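Local coordinates for mRNA-binding protein PUF3 (Saccharomyces cerevisiae, PDB 3K49), which binds 3'-UTR sequences of mRNAs, mostly those encoding mitochondrial proteins, represses COX17 by speeding deadenylation and decay of its mRNA, and localizes its targets near mitochondria, at residues A[59-64]-A[83-88]; A[27-32]-A[43-48]. All coordinates share one frame; numbering follows the deposited sequence.

Interaction 1 (A[59-64]-A[83-88]); sequences EVIFNE and QKFFEF. With nucleotides of chain B.
Phe62 sets the CD2 edge of its ring over one face of the Phe85 ring. The contact belongs to the Pumilio homology domain, an all-helical repeat fold. Here helix 55-65 packs against helix 79-88, at the step from the first Pumilio repeat to the second. The two rings make a T-shaped (edge-to-face) pair. Their centroids are 5.3 Å apart and their planes meet at 63°. Phe62 CD2 stands 3.8 Å above the plane of the Phe85 ring and lies nearer its rim than its centre. Phe62 also touches with the base of its side chain, where CB comes to 3.6 Å from Phe85 CE2. Its ring is swung anti to the backbone N (chi1 -180°), and this carries CD2 across the partner's face. Ile61 takes a different side of Phe85. Its CG2 methyl meets the ring at the edge, near the ring plane, 4.1 Å from Phe85 CZ. The Phe85 ring therefore has a face on one neighbour and an edge on the next. All three side chains are buried, and no hydrogen bond crosses between the segments. An alanine in place of Phe85 would probably leave the Phe62 edge and the Ile61 methyl without their shared partner and open a gap between the two helices. Leu50 of helix 40-50 also packs on Phe85, and Leu97 and Gln93 of helix 91-101 pack on Phe62. Helix 79-88 carries an RNA contact as well. Gln83 extends from it to U9 of chain B, and its NE2 also makes a weak hydrogen bond to Asn79 OD1. The bond to the base is nearly straight: Gln83 NE2 donates to U9 O4 at 3.0 Å, with an N-H...O angle of 173°.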
ATOM      1  N   GLU A  59      -6.314 -21.596 -29.302  1.00 39.59           N
ATOM      2  CA  GLU A  59      -5.339 -22.672 -29.483  1.00 45.52           C
ATOM      3  C   GLU A  59      -4.347 -22.336 -30.570  1.00 43.71           C
ATOM      4  O   GLU A  59      -3.148 -22.534 -30.408  1.00 41.91           O
ATOM      5  CB  GLU A  59      -6.013 -24.002 -29.840  1.00 38.99           C
ATOM      6  CG  GLU A  59      -6.777 -24.667 -28.696  1.00 57.33           C
ATOM      7  CD  GLU A  59      -7.682 -25.802 -29.182  1.00 73.35           C
ATOM      8  OE1 GLU A  59      -7.168 -26.767 -29.807  1.00 71.83           O
ATOM      9  OE2 GLU A  59      -8.910 -25.714 -28.940  1.00 65.90           O
ATOM     10  N   VAL A  60      -4.851 -21.818 -31.679  1.00 37.00           N
ATOM     11  CA  VAL A  60      -3.992 -21.594 -32.836  1.00 51.22           C
ATOM     12  C   VAL A  60      -2.935 -20.546 -32.547  1.00 43.22           C
ATOM     13  O   VAL A  60      -1.771 -20.724 -32.910  1.00 50.50           O
ATOM     14  CB  VAL A  60      -4.788 -21.268 -34.127  1.00 41.56           C
ATOM     15  CG1 VAL A  60      -3.869 -20.739 -35.199  1.00 41.42           C
ATOM     16  CG2 VAL A  60      -5.507 -22.520 -34.612  1.00 36.83           C
ATOM     17  N   ILE A  61      -3.340 -19.461 -31.895  1.00 40.07           N
ATOM     18  CA  ILE A  61      -2.387 -18.447 -31.442  1.00 44.73           C
ATOM     19  C   ILE A  61      -1.400 -19.032 -30.438  1.00 43.77           C
ATOM     20  O   ILE A  61      -0.194 -18.861 -30.580  1.00 42.08           O
ATOM     21  CB  ILE A  61      -3.083 -17.257 -30.778  1.00 51.09           C
ATOM     22  CG1 ILE A  61      -4.094 -16.634 -31.739  1.00 57.72           C
ATOM     23  CG2 ILE A  61      -2.046 -16.223 -30.364  1.00 45.23           C
ATOM     24  CD1 ILE A  61      -3.455 -15.920 -32.922  1.00 52.39           C
ATOM     25  N   PHE A  62      -1.914 -19.737 -29.434  1.00 39.90           N
ATOM     26  CA  PHE A  62      -1.060 -20.271 -28.373  1.00 43.71           C
ATOM     27  C   PHE A  62      -0.025 -21.264 -28.879  1.00 48.75           C
ATOM     28  O   PHE A  62       1.153 -21.162 -28.541  1.00 51.49           O
ATOM     29  CB  PHE A  62      -1.884 -20.930 -27.270  1.00 42.69           C
ATOM     30  CG  PHE A  62      -1.054 -21.492 -26.146  1.00 44.04           C
ATOM     31  CD1 PHE A  62      -0.624 -22.811 -26.173  1.00 43.35           C
ATOM     32  CD2 PHE A  62      -0.712 -20.695 -25.049  1.00 53.38           C
ATOM     33  CE1 PHE A  62       0.143 -23.331 -25.136  1.00 48.13           C
ATOM     34  CE2 PHE A  62       0.045 -21.203 -23.995  1.00 39.82           C
ATOM     35  CZ  PHE A  62       0.477 -22.524 -24.040  1.00 46.98           C
ATOM     36  N   ASN A  63      -0.458 -22.240 -29.667  1.00 47.16           N
ATOM     37  CA  ASN A  63       0.461 -23.272 -30.143  1.00 52.51           C
ATOM     38  C   ASN A  63       1.529 -22.682 -31.058  1.00 55.57           C
ATOM     39  O   ASN A  63       2.583 -23.280 -31.287  1.00 55.06           O
ATOM     40  CB  ASN A  63      -0.303 -24.415 -30.820  1.00 40.17           C
ATOM     41  CG  ASN A  63      -1.254 -25.118 -29.863  1.00 61.57           C
ATOM     42  OD1 ASN A  63      -1.163 -24.942 -28.644  1.00 61.82           O
ATOM     43  ND2 ASN A  63      -2.176 -25.910 -30.407  1.00 56.74           N
ATOM     44  N   GLU A  64       1.256 -21.482 -31.550  1.00 42.61           N
ATOM     45  CA  GLU A  64       2.202 -20.776 -32.385  1.00 42.52           C
ATOM     46  C   GLU A  64       3.250 -19.998 -31.574  1.00 52.74           C
ATOM     47  O   GLU A  64       4.418 -19.951 -31.952  1.00 55.33           O
ATOM     48  CB  GLU A  64       1.450 -19.820 -33.312  1.00 46.80           C
ATOM     49  CG  GLU A  64       2.236 -19.382 -34.535  1.00 52.38           C
ATOM     50  CD  GLU A  64       1.645 -18.141 -35.184  1.00 60.84           C
ATOM     51  OE1 GLU A  64       2.419 -17.222 -35.562  1.00 62.86           O
ATOM     52  OE2 GLU A  64       0.398 -18.086 -35.302  1.00 54.71           O
ATOM     53  N   GLN A  83      -0.173 -12.685 -20.262  1.00 27.95           N
ATOM     54  CA  GLN A  83      -1.128 -12.515 -19.176  1.00 29.87           C
ATOM     55  C   GLN A  83      -2.534 -12.942 -19.580  1.00 44.05           C
ATOM     56  O   GLN A  83      -3.260 -13.562 -18.777  1.00 35.07           O
ATOM     57  CB  GLN A  83      -1.163 -11.064 -18.719  1.00 25.45           C
ATOM     58  CG  GLN A  83       0.150 -10.567 -18.118  1.00 31.49           C
ATOM     59  CD  GLN A  83       0.014  -9.164 -17.544  1.00 39.86           C
ATOM     60  OE1 GLN A  83      -0.879  -8.884 -16.722  1.00 37.08           O
ATOM     61  NE2 GLN A  83       0.874  -8.270 -17.995  1.00 26.39           N
ATOM     62  N   LYS A  84      -2.934 -12.608 -20.813  1.00 31.45           N
ATOM     63  CA  LYS A  84      -4.289 -12.949 -21.250  1.00 35.91           C
ATOM     64  C   LYS A  84      -4.452 -14.446 -21.354  1.00 35.35           C
ATOM     65  O   LYS A  84      -5.544 -14.961 -21.201  1.00 36.47           O
ATOM     66  CB  LYS A  84      -4.683 -12.283 -22.568  1.00 35.69           C
ATOM     67  CG  LYS A  84      -4.951 -10.800 -22.472  1.00 35.34           C
ATOM     68  CD  LYS A  84      -6.192 -10.515 -21.679  1.00 41.60           C
ATOM     69  CE  LYS A  84      -6.129  -9.104 -21.134  1.00 60.06           C
ATOM     70  NZ  LYS A  84      -4.764  -8.810 -20.577  1.00 51.91           N
ATOM     71  N   PHE A  85      -3.371 -15.161 -21.601  1.00 32.73           N
ATOM     72  CA  PHE A  85      -3.492 -16.608 -21.605  1.00 35.14           C
ATOM     73  C   PHE A  85      -3.711 -17.198 -20.205  1.00 42.34           C
ATOM     74  O   PHE A  85      -4.289 -18.285 -20.077  1.00 38.42           O
ATOM     75  CB  PHE A  85      -2.338 -17.267 -22.365  1.00 27.40           C
ATOM     76  CG  PHE A  85      -2.583 -17.337 -23.851  1.00 46.52           C
ATOM     77  CD1 PHE A  85      -1.908 -16.494 -24.726  1.00 41.62           C
ATOM     78  CD2 PHE A  85      -3.531 -18.225 -24.368  1.00 41.99           C
ATOM     79  CE1 PHE A  85      -2.154 -16.538 -26.095  1.00 41.54           C
ATOM     80  CE2 PHE A  85      -3.784 -18.284 -25.731  1.00 37.22           C
ATOM     81  CZ  PHE A  85      -3.092 -17.439 -26.601  1.00 36.30           C
ATOM     82  N   PHE A  86      -3.264 -16.495 -19.156  1.00 34.56           N
ATOM     83  CA  PHE A  86      -3.588 -16.935 -17.794  1.00 37.85           C
ATOM     84  C   PHE A  86      -5.041 -16.585 -17.439  1.00 31.82           C
ATOM     85  O   PHE A  86      -5.723 -17.320 -16.738  1.00 35.25           O
ATOM     86  CB  PHE A  86      -2.609 -16.371 -16.744  1.00 32.37           C
ATOM     87  CG  PHE A  86      -1.278 -17.086 -16.701  1.00 39.53           C
ATOM     88  CD1 PHE A  86      -0.115 -16.464 -17.164  1.00 33.24           C
ATOM     89  CD2 PHE A  86      -1.192 -18.383 -16.202  1.00 33.08           C
ATOM     90  CE1 PHE A  86       1.106 -17.125 -17.122  1.00 37.00           C
ATOM     91  CE2 PHE A  86       0.027 -19.059 -16.162  1.00 34.85           C
ATOM     92  CZ  PHE A  86       1.177 -18.432 -16.613  1.00 39.14           C
ATOM     93  N   GLU A  87      -5.506 -15.455 -17.942  1.00 34.43           N
ATOM     94  CA  GLU A  87      -6.866 -15.004 -17.723  1.00 35.18           C
ATOM     95  C   GLU A  87      -7.924 -15.767 -18.573  1.00 47.64           C
ATOM     96  O   GLU A  87      -8.999 -16.143 -18.080  1.00 45.09           O
ATOM     97  CB  GLU A  87      -6.923 -13.507 -18.022  1.00 43.54           C
ATOM     98  CG  GLU A  87      -8.211 -12.807 -17.646  1.00 50.86           C
ATOM     99  CD  GLU A  87      -8.079 -11.290 -17.723  1.00 68.71           C
ATOM    100  OE1 GLU A  87      -9.049 -10.582 -17.380  1.00 68.74           O
ATOM    101  OE2 GLU A  87      -7.001 -10.803 -18.132  1.00 68.45           O
ATOM    102  N   PHE A  88      -7.623 -16.001 -19.844  1.00 36.31           N
ATOM    103  CA  PHE A  88      -8.614 -16.573 -20.759  1.00 40.67           C
ATOM    104  C   PHE A  88      -8.203 -17.935 -21.271  1.00 41.11           C
ATOM    105  O   PHE A  88      -8.891 -18.513 -22.099  1.00 48.31           O
ATOM    106  CB  PHE A  88      -8.890 -15.617 -21.933  1.00 28.76           C
ATOM    107  CG  PHE A  88      -9.509 -14.329 -21.498  1.00 45.24           C
ATOM    108  CD1 PHE A  88      -8.764 -13.166 -21.439  1.00 40.51           C
ATOM    109  CD2 PHE A  88     -10.833 -14.296 -21.077  1.00 47.19           C
ATOM    110  CE1 PHE A  88      -9.335 -11.979 -20.991  1.00 43.84           C
ATOM    111  CE2 PHE A  88     -11.413 -13.115 -20.626  1.00 40.42           C
ATOM    112  CZ  PHE A  88     -10.658 -11.954 -20.584  1.00 50.34           C
TER
ATOM    113  P     U B   9       6.429   2.002 -13.785  1.00 52.87           P
ATOM    114  OP1   U B   9       7.194   2.814 -14.766  1.00 58.65           O
ATOM    115  OP2   U B   9       5.487   2.662 -12.858  1.00 52.88           O
ATOM    116  O5'   U B   9       5.607   0.900 -14.594  1.00 58.45           O
ATOM    117  C5'   U B   9       4.680   1.285 -15.598  1.00 54.36           C
ATOM    118  C4'   U B   9       4.894   0.421 -16.815  1.00 60.07           C
ATOM    119  O4'   U B   9       4.557  -0.935 -16.488  1.00 58.48           O
ATOM    120  C3'   U B   9       4.022   0.702 -18.019  1.00 55.48           C
ATOM    121  O3'   U B   9       4.630   1.751 -18.754  1.00 59.18           O
ATOM    122  C2'   U B   9       4.093  -0.616 -18.793  1.00 48.41           C
ATOM    123  O2'   U B   9       5.142  -0.605 -19.747  1.00 54.14           O
ATOM    124  C1'   U B   9       4.390  -1.649 -17.693  1.00 47.58           C
ATOM    125  N1    U B   9       3.348  -2.677 -17.476  1.00 42.07           N
ATOM    126  C2    U B   9       3.369  -3.801 -18.265  1.00 39.26           C
ATOM    127  O2    U B   9       4.216  -3.987 -19.123  1.00 35.69           O
ATOM    128  N3    U B   9       2.371  -4.713 -18.004  1.00 41.39           N
ATOM    129  C4    U B   9       1.386  -4.607 -17.040  1.00 43.13           C
ATOM    130  O4    U B   9       0.517  -5.469 -16.953  1.00 49.59           O
ATOM    131  C5    U B   9       1.448  -3.415 -16.249  1.00 33.89           C
ATOM    132  C6    U B   9       2.396  -2.515 -16.490  1.00 43.33           C
TER

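Interaction 2 (A[27-32]-A[43-48]); sequences KDIFGH and SRFIQR. With nucleotides of chain B.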
ATOM      1  N   LYS A  27      -7.533 -15.618 -36.935  1.00 54.53           N
ATOM      2  CA  LYS A  27      -7.267 -16.604 -37.973  1.00 54.54           C
ATOM      3  C   LYS A  27      -6.518 -15.971 -39.139  1.00 49.81           C
ATOM      4  O   LYS A  27      -5.936 -16.665 -39.965  1.00 52.84           O
ATOM      5  CB  LYS A  27      -8.569 -17.247 -38.464  1.00 59.91           C
ATOM      6  CG  LYS A  27      -9.360 -16.397 -39.449  1.00 63.80           C
ATOM      7  CD  LYS A  27     -10.813 -16.847 -39.511  1.00 73.35           C
ATOM      8  CE  LYS A  27     -11.655 -15.923 -40.376  1.00 73.53           C
ATOM      9  NZ  LYS A  27     -13.053 -15.814 -39.841  1.00 83.39           N
ATOM     10  N   ASP A  28      -6.530 -14.649 -39.202  1.00 50.41           N
ATOM     11  CA  ASP A  28      -5.895 -13.936 -40.301  1.00 57.26           C
ATOM     12  C   ASP A  28      -4.383 -13.777 -40.119  1.00 63.50           C
ATOM     13  O   ASP A  28      -3.672 -13.422 -41.060  1.00 58.89           O
ATOM     14  CB  ASP A  28      -6.552 -12.561 -40.473  1.00 63.30           C
ATOM     15  CG  ASP A  28      -8.010 -12.664 -40.927  1.00 78.00           C
ATOM     16  OD1 ASP A  28      -8.266 -13.419 -41.889  1.00 83.01           O
ATOM     17  OD2 ASP A  28      -8.895 -12.005 -40.328  1.00 72.56           O
ATOM     18  N   ILE A  29      -3.890 -14.046 -38.915  1.00 49.63           N
ATOM     19  CA  ILE A  29      -2.508 -13.739 -38.599  1.00 45.37           C
ATOM     20  C   ILE A  29      -1.684 -14.976 -38.318  1.00 50.56           C
ATOM     21  O   ILE A  29      -0.591 -14.862 -37.781  1.00 53.32           O
ATOM     22  CB  ILE A  29      -2.399 -12.774 -37.387  1.00 56.85           C
ATOM     23  CG1 ILE A  29      -2.572 -13.532 -36.064  1.00 50.64           C
ATOM     24  CG2 ILE A  29      -3.439 -11.657 -37.497  1.00 57.61           C
ATOM     25  CD1 ILE A  29      -2.805 -12.623 -34.870  1.00 53.63           C
ATOM     26  N   PHE A  30      -2.190 -16.153 -38.685  1.00 49.88           N
ATOM     27  CA  PHE A  30      -1.479 -17.399 -38.385  1.00 49.86           C
ATOM     28  C   PHE A  30      -0.018 -17.400 -38.824  1.00 62.34           C
ATOM     29  O   PHE A  30       0.791 -18.169 -38.297  1.00 71.06           O
ATOM     30  CB  PHE A  30      -2.178 -18.616 -38.963  1.00 44.55           C
ATOM     31  CG  PHE A  30      -1.357 -19.872 -38.873  1.00 53.54           C
ATOM     32  CD1 PHE A  30      -1.441 -20.691 -37.760  1.00 41.39           C
ATOM     33  CD2 PHE A  30      -0.492 -20.232 -39.906  1.00 45.00           C
ATOM     34  CE1 PHE A  30      -0.690 -21.854 -37.677  1.00 43.79           C
ATOM     35  CE2 PHE A  30       0.265 -21.394 -39.831  1.00 41.52           C
ATOM     36  CZ  PHE A  30       0.166 -22.208 -38.717  1.00 42.05           C
ATOM     37  N   GLY A  31       0.336 -16.549 -39.778  1.00 45.84           N
ATOM     38  CA  GLY A  31       1.743 -16.424 -40.112  1.00 67.76           C
ATOM     39  C   GLY A  31       2.614 -15.754 -39.043  1.00 72.28           C
ATOM     40  O   GLY A  31       3.751 -16.180 -38.785  1.00 55.15           O
ATOM     41  N   HIS A  32       2.061 -14.723 -38.402  1.00 61.15           N
ATOM     42  CA  HIS A  32       2.873 -13.678 -37.793  1.00 51.61           C
ATOM     43  C   HIS A  32       2.461 -13.284 -36.383  1.00 55.61           C
ATOM     44  O   HIS A  32       2.430 -12.095 -36.052  1.00 57.96           O
ATOM     45  CB  HIS A  32       2.838 -12.454 -38.703  1.00 66.16           C
ATOM     46  CG  HIS A  32       3.010 -12.786 -40.148  1.00 72.82           C
ATOM     47  ND1 HIS A  32       3.832 -12.091 -40.982  1.00 89.81           N
ATOM     48  CD2 HIS A  32       2.451 -13.718 -40.928  1.00 68.18           C
ATOM     49  CE1 HIS A  32       3.777 -12.591 -42.197  1.00 89.43           C
ATOM     50  NE2 HIS A  32       2.946 -13.585 -42.193  1.00 76.48           N
ATOM     51  N   SER A  43      -0.407  -6.100 -30.493  1.00 43.60           N
ATOM     52  CA  SER A  43      -0.625  -6.658 -29.160  1.00 39.14           C
ATOM     53  C   SER A  43      -1.993  -6.331 -28.558  1.00 41.38           C
ATOM     54  O   SER A  43      -2.679  -7.217 -28.060  1.00 39.67           O
ATOM     55  CB  SER A  43       0.472  -6.198 -28.188  1.00 50.39           C
ATOM     56  OG  SER A  43       0.249  -6.719 -26.889  1.00 39.65           O
ATOM     57  N   ARG A  44      -2.376  -5.060 -28.576  1.00 40.28           N
ATOM     58  CA  ARG A  44      -3.679  -4.671 -28.065  1.00 43.27           C
ATOM     59  C   ARG A  44      -4.782  -5.396 -28.854  1.00 47.13           C
ATOM     60  O   ARG A  44      -5.813  -5.788 -28.301  1.00 48.36           O
ATOM     61  CB  ARG A  44      -3.845  -3.151 -28.117  1.00 47.72           C
ATOM     62  CG  ARG A  44      -2.923  -2.395 -27.175  1.00 52.81           C
ATOM     63  CD  ARG A  44      -3.139  -0.894 -27.277  1.00 61.22           C
ATOM     64  NE  ARG A  44      -2.261  -0.152 -26.374  1.00 70.30           N
ATOM     65  CZ  ARG A  44      -2.537   0.088 -25.099  1.00 62.02           C
ATOM     66  NH1 ARG A  44      -3.667  -0.355 -24.568  1.00 54.63           N
ATOM     67  NH2 ARG A  44      -1.680   0.773 -24.354  1.00 79.04           N
ATOM     68  N   PHE A  45      -4.558  -5.574 -30.149  1.00 48.38           N
ATOM     69  CA  PHE A  45      -5.463  -6.355 -30.973  1.00 46.65           C
ATOM     70  C   PHE A  45      -5.603  -7.772 -30.413  1.00 49.57           C
ATOM     71  O   PHE A  45      -6.720  -8.234 -30.184  1.00 48.67           O
ATOM     72  CB  PHE A  45      -4.965  -6.390 -32.422  1.00 44.30           C
ATOM     73  CG  PHE A  45      -5.664  -7.413 -33.294  1.00 48.72           C
ATOM     74  CD1 PHE A  45      -6.927  -7.156 -33.821  1.00 58.60           C
ATOM     75  CD2 PHE A  45      -5.049  -8.619 -33.605  1.00 47.47           C
ATOM     76  CE1 PHE A  45      -7.565  -8.079 -34.639  1.00 54.79           C
ATOM     77  CE2 PHE A  45      -5.690  -9.556 -34.418  1.00 55.06           C
ATOM     78  CZ  PHE A  45      -6.944  -9.280 -34.942  1.00 50.35           C
ATOM     79  N   ILE A  46      -4.482  -8.462 -30.196  1.00 35.05           N
ATOM     80  CA  ILE A  46      -4.557  -9.856 -29.775  1.00 39.64           C
ATOM     81  C   ILE A  46      -5.207  -9.957 -28.402  1.00 46.17           C
ATOM     82  O   ILE A  46      -6.010 -10.860 -28.140  1.00 52.24           O
ATOM     83  CB  ILE A  46      -3.197 -10.549 -29.744  1.00 37.89           C
ATOM     84  CG1 ILE A  46      -2.707 -10.837 -31.158  1.00 42.98           C
ATOM     85  CG2 ILE A  46      -3.292 -11.875 -28.983  1.00 38.17           C
ATOM     86  CD1 ILE A  46      -1.325 -11.503 -31.206  1.00 36.63           C
ATOM     87  N   GLN A  47      -4.873  -9.015 -27.532  1.00 35.53           N
ATOM     88  CA  GLN A  47      -5.444  -9.000 -26.191  1.00 49.64           C
ATOM     89  C   GLN A  47      -6.967  -8.970 -26.260  1.00 41.23           C
ATOM     90  O   GLN A  47      -7.654  -9.660 -25.517  1.00 48.57           O
ATOM     91  CB  GLN A  47      -4.929  -7.794 -25.396  1.00 36.53           C
ATOM     92  CG  GLN A  47      -3.477  -7.916 -24.929  1.00 35.25           C
ATOM     93  CD  GLN A  47      -2.886  -6.569 -24.590  1.00 37.02           C
ATOM     94  OE1 GLN A  47      -3.448  -5.822 -23.795  1.00 35.15           O
ATOM     95  NE2 GLN A  47      -1.746  -6.242 -25.203  1.00 42.81           N
ATOM     96  N   ARG A  48      -7.469  -8.145 -27.164  1.00 40.43           N
ATOM     97  CA  ARG A  48      -8.883  -7.892 -27.324  1.00 41.36           C
ATOM     98  C   ARG A  48      -9.580  -9.147 -27.879  1.00 47.74           C
ATOM     99  O   ARG A  48     -10.621  -9.570 -27.375  1.00 57.62           O
ATOM    100  CB  ARG A  48      -9.036  -6.703 -28.269  1.00 51.58           C
ATOM    101  CG  ARG A  48     -10.415  -6.110 -28.400  1.00 66.81           C
ATOM    102  CD  ARG A  48     -10.396  -5.117 -29.552  1.00 80.79           C
ATOM    103  NE  ARG A  48      -9.176  -4.307 -29.528  1.00 80.17           N
ATOM    104  CZ  ARG A  48      -8.586  -3.793 -30.607  1.00 83.93           C
ATOM    105  NH1 ARG A  48      -9.089  -4.011 -31.815  1.00 84.55           N
ATOM    106  NH2 ARG A  48      -7.477  -3.070 -30.481  1.00 82.54           N
TER
ATOM    107  P     A B  10       3.739   2.933 -19.357  1.00 70.18           P
ATOM    108  OP1   A B  10       4.654   4.084 -19.524  1.00 64.40           O
ATOM    109  OP2   A B  10       2.504   3.074 -18.546  1.00 69.04           O
ATOM    110  O5'   A B  10       3.325   2.391 -20.802  1.00 73.12           O
ATOM    111  C5'   A B  10       4.315   1.858 -21.674  1.00 56.23           C
ATOM    112  C4'   A B  10       3.792   1.771 -23.092  1.00 60.45           C
ATOM    113  O4'   A B  10       2.974   0.574 -23.213  1.00 67.14           O
ATOM    114  C3'   A B  10       2.928   2.933 -23.581  1.00 63.44           C
ATOM    115  O3'   A B  10       3.081   3.064 -24.993  1.00 69.76           O
ATOM    116  C2'   A B  10       1.524   2.404 -23.335  1.00 62.71           C
ATOM    117  O2'   A B  10       0.553   3.010 -24.167  1.00 72.52           O
ATOM    118  C1'   A B  10       1.709   0.929 -23.707  1.00 60.63           C
ATOM    119  N9    A B  10       0.697   0.036 -23.142  1.00 59.93           N
ATOM    120  C8    A B  10       0.012   0.176 -21.961  1.00 49.69           C
ATOM    121  N7    A B  10      -0.871  -0.771 -21.748  1.00 53.13           N
ATOM    122  C5    A B  10      -0.751  -1.596 -22.856  1.00 56.00           C
ATOM    123  C6    A B  10      -1.416  -2.780 -23.236  1.00 50.60           C
ATOM    124  N6    A B  10      -2.355  -3.366 -22.492  1.00 42.35           N
ATOM    125  N1    A B  10      -1.070  -3.347 -24.410  1.00 49.05           N
ATOM    126  C2    A B  10      -0.109  -2.772 -25.147  1.00 45.12           C
ATOM    127  N3    A B  10       0.593  -1.671 -24.893  1.00 48.43           N
ATOM    128  C4    A B  10       0.220  -1.122 -23.720  1.00 58.09           C
TER
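Ile29 reaches Phe45 and Ile46 with one atom, its CD1 methyl, and the contact is wholly apolar. Ile29 CD1 meets the Phe45 ring at its edge, near the ring plane, 4.2 Å from Phe45 CE2. Ile29 CD1 also lies 4.1 Å from Ile46 CD1, with Ile46 CG1 similarly close. Ile29 has CG1 between the backbone N and the carbonyl carbon (chi1 80°), and the extended end of the chain brings CD1 to the helix. The shared surface is small, and the atoms sit at ordinary van der Waals distance.

The backbone contact of note is a type I beta turn from Ile29 to His32. His32 N donates to Ile29 O at 2.7 Å, and His32 then holds the N-cap position of the next helix.

The side-chain hydrogen bonds to the RNA come from helix 40-50. Gln47 reads the adenine edge of A10 of chain B with both ends of its amide. Gln47 OE1 accepts from A10 N6 at 3.0 Å, and Gln47 NE2 donates to A10 N1 at 3.1 Å. Gln47 NE2 also donates to Ser43 OG at 2.7 Å, in the amide plane but well bent (130°). Ser43 OG is bonded in turn to Phe77 O, so Ser43 probably acts as a second-shell residue that helps to orient the amide. This glutamine and serine pairing is a familiar adenine-recognition pattern of Pumilio repeats.

The extended Arg44 places its guanidinium over a face of the same base. Its NH2 is modelled too close to the ring, so the finer detail is doubtful.

The Ile29 contact joins the loop before helix 33-37 to helix 40-50. Phe36 of helix 33-37 packs on all three apolar residues, Ile61 of helix 55-65 packs on Ile29, and Val81 of helix 79-88 packs on Ile46.

Both interactions are buried and apolar, and neither has a hydrogen bond between its segments. Interaction 1 joins two helices through aromatic rings and is the larger. Interaction 2 ties a loop to a helix through aliphatic methyls and one ring edge. Their centres are about 11 Å apart, near the N-terminal end of the repeat array. They share no segment but touch directly: Val60 packs on Phe30, and Glu64 OE2 lies near Phe30 O. In each, the RNA is met by the helix of the second segment, 83-88 or 43-48, from positions outside the apolar contact. One amide contacts a uracil there, while the other recognises an adenine with an arginine over one face of the base.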